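Local coordinates for protein putative metal-dependent hydrolase (Parabacteroides distasonis ATCC 8503, PDB 3KL7) that binds two zinc ions in a metallo-beta-lactamase fold and is probably a metal-dependent hydrolase whose substrate is not known, at residues P128-R142 / Y158-K170. Residues are numbered along the deposited sequence; the frame is centred on the assembly and turned at random.
Sequences PAYNTTPGRDKYHPR and YIAGDTEDIPEMK. With ZN (zinc ion), chain C; ZN (zinc ion), chain D.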
# COMPACT_ATOMS: atom_id res chain seq x y z
N PRO A 128 -10.50 4.09 -3.75
CA PRO A 128 -10.41 3.48 -5.06
C PRO A 128 -8.97 3.31 -5.56
O PRO A 128 -8.07 4.05 -5.15
CB PRO A 128 -11.19 4.45 -5.97
CG PRO A 128 -11.97 5.30 -5.06
CD PRO A 128 -11.19 5.39 -3.81
N ALA A 129 -8.78 2.34 -6.43
CA ALA A 129 -7.52 2.11 -7.07
C ALA A 129 -7.84 1.41 -8.43
O ALA A 129 -8.21 0.22 -8.44
CB ALA A 129 -6.62 1.25 -6.19
N TYR A 130 -7.71 2.16 -9.55
CA TYR A 130 -8.07 1.64 -10.90
C TYR A 130 -7.36 2.39 -12.04
O TYR A 130 -6.78 3.47 -11.85
CB TYR A 130 -9.58 1.72 -11.13
CG TYR A 130 -10.13 3.14 -11.05
CD1 TYR A 130 -10.44 3.72 -9.82
CD2 TYR A 130 -10.34 3.89 -12.21
CE1 TYR A 130 -10.94 5.01 -9.74
CE2 TYR A 130 -10.83 5.18 -12.14
CZ TYR A 130 -11.14 5.75 -10.90
OH TYR A 130 -11.64 7.04 -10.81
N ASN A 131 -7.43 1.80 -13.23
CA ASN A 131 -6.77 2.35 -14.41
C ASN A 131 -7.67 3.35 -15.10
O ASN A 131 -8.88 3.16 -15.17
CB ASN A 131 -6.40 1.23 -15.38
CG ASN A 131 -5.20 0.41 -14.91
OD1 ASN A 131 -5.36 -0.67 -14.30
ND2 ASN A 131 -3.98 0.92 -15.17
N THR A 132 -7.08 4.42 -15.61
CA THR A 132 -7.85 5.44 -16.31
C THR A 132 -7.59 5.41 -17.84
O THR A 132 -8.43 5.86 -18.61
CB THR A 132 -7.52 6.80 -15.76
OG1 THR A 132 -6.11 7.01 -15.86
CG2 THR A 132 -7.94 6.89 -14.28
N THR A 133 -6.44 4.87 -18.25
CA THR A 133 -6.09 4.80 -19.68
C THR A 133 -7.04 3.85 -20.43
O THR A 133 -7.26 2.72 -20.01
CB THR A 133 -4.62 4.30 -19.88
OG1 THR A 133 -3.74 5.14 -19.17
CG2 THR A 133 -4.24 4.31 -21.33
N PRO A 134 -7.59 4.32 -21.55
CA PRO A 134 -8.50 3.47 -22.32
C PRO A 134 -7.89 2.10 -22.58
O PRO A 134 -6.74 2.01 -22.96
CB PRO A 134 -8.66 4.24 -23.64
CG PRO A 134 -8.43 5.65 -23.29
CD PRO A 134 -7.39 5.64 -22.19
N GLY A 135 -8.66 1.04 -22.34
CA GLY A 135 -8.18 -0.32 -22.57
C GLY A 135 -7.45 -0.97 -21.38
O GLY A 135 -7.26 -2.20 -21.35
N ARG A 136 -7.04 -0.17 -20.39
CA ARG A 136 -6.30 -0.72 -19.25
C ARG A 136 -7.19 -1.09 -18.05
O ARG A 136 -6.69 -1.44 -16.95
CB ARG A 136 -5.17 0.21 -18.83
CG ARG A 136 -3.97 0.16 -19.80
CD ARG A 136 -2.81 0.98 -19.35
NE ARG A 136 -1.91 1.29 -20.46
CZ ARG A 136 -0.81 2.05 -20.36
NH1 ARG A 136 -0.45 2.59 -19.19
NH2 ARG A 136 -0.06 2.27 -21.45
N ASP A 137 -8.50 -1.03 -18.26
CA ASP A 137 -9.46 -1.52 -17.27
C ASP A 137 -9.45 -3.05 -17.23
O ASP A 137 -9.96 -3.65 -16.29
CB ASP A 137 -10.86 -1.03 -17.59
CG ASP A 137 -11.32 -1.46 -18.94
OD1 ASP A 137 -10.59 -1.22 -19.92
OD2 ASP A 137 -12.40 -2.05 -19.03
N LYS A 138 -8.88 -3.67 -18.26
CA LYS A 138 -8.63 -5.09 -18.22
C LYS A 138 -7.66 -5.40 -17.04
O LYS A 138 -7.75 -6.44 -16.40
CB LYS A 138 -8.05 -5.60 -19.56
CG LYS A 138 -6.58 -5.18 -19.85
CD LYS A 138 -6.15 -5.47 -21.34
CE LYS A 138 -4.61 -5.35 -21.51
NZ LYS A 138 -4.12 -5.08 -22.92
N TYR A 139 -6.76 -4.47 -16.74
CA TYR A 139 -5.86 -4.66 -15.61
C TYR A 139 -6.56 -4.44 -14.27
O TYR A 139 -6.71 -5.37 -13.50
CB TYR A 139 -4.63 -3.77 -15.74
CG TYR A 139 -3.75 -4.12 -16.92
CD1 TYR A 139 -3.44 -5.45 -17.23
CD2 TYR A 139 -3.21 -3.11 -17.75
CE1 TYR A 139 -2.64 -5.77 -18.31
CE2 TYR A 139 -2.41 -3.43 -18.83
CZ TYR A 139 -2.12 -4.76 -19.11
OH TYR A 139 -1.32 -5.08 -20.17
N HIS A 140 -6.99 -3.20 -14.01
CA HIS A 140 -7.64 -2.86 -12.74
C HIS A 140 -8.89 -2.04 -13.00
O HIS A 140 -8.83 -0.84 -13.09
CB HIS A 140 -6.66 -2.09 -11.82
CG HIS A 140 -5.33 -2.77 -11.66
ND1 HIS A 140 -4.23 -2.42 -12.40
CD2 HIS A 140 -4.95 -3.81 -10.88
CE1 HIS A 140 -3.21 -3.20 -12.08
NE2 HIS A 140 -3.63 -4.06 -11.16
N PRO A 141 -10.03 -2.71 -13.14
CA PRO A 141 -11.25 -2.00 -13.42
C PRO A 141 -11.82 -1.35 -12.19
O PRO A 141 -11.70 -1.87 -11.10
CB PRO A 141 -12.19 -3.09 -13.94
CG PRO A 141 -11.72 -4.32 -13.34
CD PRO A 141 -10.26 -4.15 -13.00
N ARG A 142 -12.46 -0.22 -12.40
CA ARG A 142 -13.02 0.57 -11.34
C ARG A 142 -13.85 -0.27 -10.33
O ARG A 142 -14.52 -1.22 -10.70
CB ARG A 142 -13.90 1.67 -11.96
CG ARG A 142 -14.13 2.78 -11.06
CD ARG A 142 -14.72 3.97 -11.77
NE ARG A 142 -14.73 5.14 -10.88
CZ ARG A 142 -14.99 6.39 -11.27
NH1 ARG A 142 -15.27 6.66 -12.54
NH2 ARG A 142 -14.97 7.37 -10.37
N TYR A 158 -0.95 6.25 3.29
CA TYR A 158 -1.77 5.87 2.12
C TYR A 158 -1.03 4.84 1.30
O TYR A 158 0.05 5.12 0.78
CB TYR A 158 -2.09 7.11 1.29
CG TYR A 158 -2.73 6.83 -0.07
CD1 TYR A 158 -3.71 5.88 -0.22
CD2 TYR A 158 -2.36 7.56 -1.18
CE1 TYR A 158 -4.31 5.63 -1.47
CE2 TYR A 158 -2.94 7.31 -2.44
CZ TYR A 158 -3.91 6.35 -2.57
OH TYR A 158 -4.49 6.11 -3.81
N ILE A 159 -1.58 3.64 1.21
CA ILE A 159 -1.04 2.60 0.33
C ILE A 159 -1.99 2.47 -0.89
O ILE A 159 -3.09 1.96 -0.77
CB ILE A 159 -0.89 1.25 1.07
CG1 ILE A 159 0.11 1.42 2.28
CG2 ILE A 159 -0.41 0.13 0.08
CD1 ILE A 159 0.01 0.37 3.29
N ALA A 160 -1.56 2.96 -2.05
CA ALA A 160 -2.46 3.08 -3.20
C ALA A 160 -2.85 1.75 -3.82
O ALA A 160 -3.90 1.63 -4.41
CB ALA A 160 -1.87 4.01 -4.25
N GLY A 161 -2.02 0.74 -3.66
CA GLY A 161 -2.23 -0.50 -4.43
C GLY A 161 -1.92 -0.23 -5.91
O GLY A 161 -1.03 0.57 -6.22
N ASP A 162 -2.66 -0.87 -6.83
CA ASP A 162 -2.43 -0.69 -8.28
C ASP A 162 -3.48 0.25 -8.89
O ASP A 162 -4.65 -0.06 -8.94
CB ASP A 162 -2.41 -2.04 -9.01
CG ASP A 162 -1.10 -2.82 -8.77
OD1 ASP A 162 -0.19 -2.27 -8.07
OD2 ASP A 162 -0.98 -3.95 -9.28
N THR A 163 -3.01 1.43 -9.35
CA THR A 163 -3.90 2.48 -9.83
C THR A 163 -3.17 3.43 -10.78
O THR A 163 -1.96 3.39 -10.90
CB THR A 163 -4.45 3.29 -8.64
OG1 THR A 163 -5.36 4.31 -9.11
CG2 THR A 163 -3.29 3.92 -7.85
N GLU A 164 -3.91 4.26 -11.46
CA GLU A 164 -3.33 5.37 -12.20
C GLU A 164 -3.66 6.66 -11.45
O GLU A 164 -4.16 6.61 -10.31
CB GLU A 164 -3.83 5.37 -13.68
CG GLU A 164 -2.97 4.46 -14.60
CD GLU A 164 -3.47 4.38 -16.02
OE1 GLU A 164 -4.49 3.69 -16.26
OE2 GLU A 164 -2.81 4.99 -16.93
N ASP A 165 -3.36 7.81 -12.05
CA ASP A 165 -3.59 9.10 -11.38
C ASP A 165 -5.06 9.46 -11.42
O ASP A 165 -5.48 10.38 -12.13
CB ASP A 165 -2.74 10.21 -12.03
CG ASP A 165 -2.94 10.30 -13.55
OD1 ASP A 165 -3.03 9.24 -14.20
OD2 ASP A 165 -3.01 11.43 -14.08
N ILE A 166 -5.84 8.75 -10.63
CA ILE A 166 -7.29 8.89 -10.66
C ILE A 166 -7.73 10.18 -9.97
O ILE A 166 -7.03 10.68 -9.08
CB ILE A 166 -7.98 7.66 -10.02
CG1 ILE A 166 -7.54 7.47 -8.54
CG2 ILE A 166 -7.68 6.43 -10.82
CD1 ILE A 166 -8.37 6.45 -7.79
N PRO A 167 -8.91 10.73 -10.38
CA PRO A 167 -9.40 12.02 -9.85
C PRO A 167 -9.76 12.00 -8.37
O PRO A 167 -9.80 13.05 -7.73
CB PRO A 167 -10.65 12.32 -10.71
CG PRO A 167 -11.10 11.03 -11.20
CD PRO A 167 -9.85 10.16 -11.37
N GLU A 168 -10.02 10.81 -7.83
CA GLU A 168 -10.34 10.66 -6.43
C GLU A 168 -9.14 10.94 -5.52
O GLU A 168 -9.29 11.07 -4.32
CB GLU A 168 -10.89 9.26 -6.13
CG GLU A 168 -12.33 9.04 -6.54
CD GLU A 168 -12.46 8.38 -7.90
OE1 GLU A 168 -11.54 8.52 -8.75
OE2 GLU A 168 -13.51 7.73 -8.13
N MSE A 169 -7.95 11.00 -6.09
CA MSE A 169 -6.80 11.32 -5.28
C MSE A 169 -6.87 12.76 -4.74
O MSE A 169 -6.32 13.05 -3.71
CB MSE A 169 -5.51 11.04 -6.02
CG MSE A 169 -5.06 9.61 -5.85
SE MSE A 169 -3.67 9.22 -6.95
CE MSE A 169 -3.50 7.31 -6.65
N LYS A 170 -7.60 13.64 -5.45
CA LYS A 170 -7.85 15.01 -4.94
C LYS A 170 -8.57 14.98 -3.59
O LYS A 170 -8.48 15.91 -2.83
CB LYS A 170 -8.66 15.84 -5.96
CG LYS A 170 -7.84 16.33 -7.19
CD LYS A 170 -8.74 17.18 -8.19
CE LYS A 170 -9.71 16.27 -9.02
NZ LYS A 170 -10.82 17.08 -9.71
ZN ZN C . -2.39 -5.50 -10.21
ZN ZN D . 0.59 -5.33 -9.22
O HOH W 1 -5.51 3.66 -4.44
O HOH W 2 -7.52 6.71 -4.15
O HOH W 3 -14.54 5.09 -8.28
O HOH W 4 -0.77 -6.71 -9.95
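Residues 128-142, the loop after strand 123-128, run beside 158-170, which begins on the last residues of strand 155-159, with Y130 CA and T163 CA 4.4 Å apart and E164 N hydrogen-bonded to Y130 O. Beyond this the grip passes to the carboxylate of E164, whose OE1 accepts three N-H groups. All three reach OE1 from out of the carboxylate plane, the N131 amide from one side and backbone N of T132 and T133 from the other; the straightest is T133 N (3.0 Å, 177°). Such an array of donors suits an anionic acceptor in a buried place. OE2 also takes a bond from Q192; the T133 OG1 to E164 OE2 distance, 2.4 Å, is so short that its exact value is doubtful.

The CG2 methyl of beta-branched I166 makes a CH-pi contact over the centre of one face of the Y130 ring, 3.6 Å from the centroid, while R142 CG lies over the opposite face. With CG between its backbone N and carbonyl carbon (chi1 60°), Y130 brings its ring back toward 158-170, although its CB points away, and its OH donates to the syn lone pair of E168 OE1 (2.5 Å). E168 OE2 takes R142 NH2 in a salt bridge of 2.7 Å, and a water links the same oxygen to R142 NE.

At the metal end, D162 CB lies over one face of the H140 ring. H140 NE2 binds one zinc at 2.1 Å, and D162 OD2 bridges it to the second; H73 and H75 also bind the first, D77, H78 and H209 the second, and a water bridges the pair. An amide suits N131, a second-shell residue: its NH2 donates to E164 OE1 while OD1 accepts H140 ND1 (2.8 Å) nearly in the ring plane, holding the imidazole with NE2 turned to the zinc.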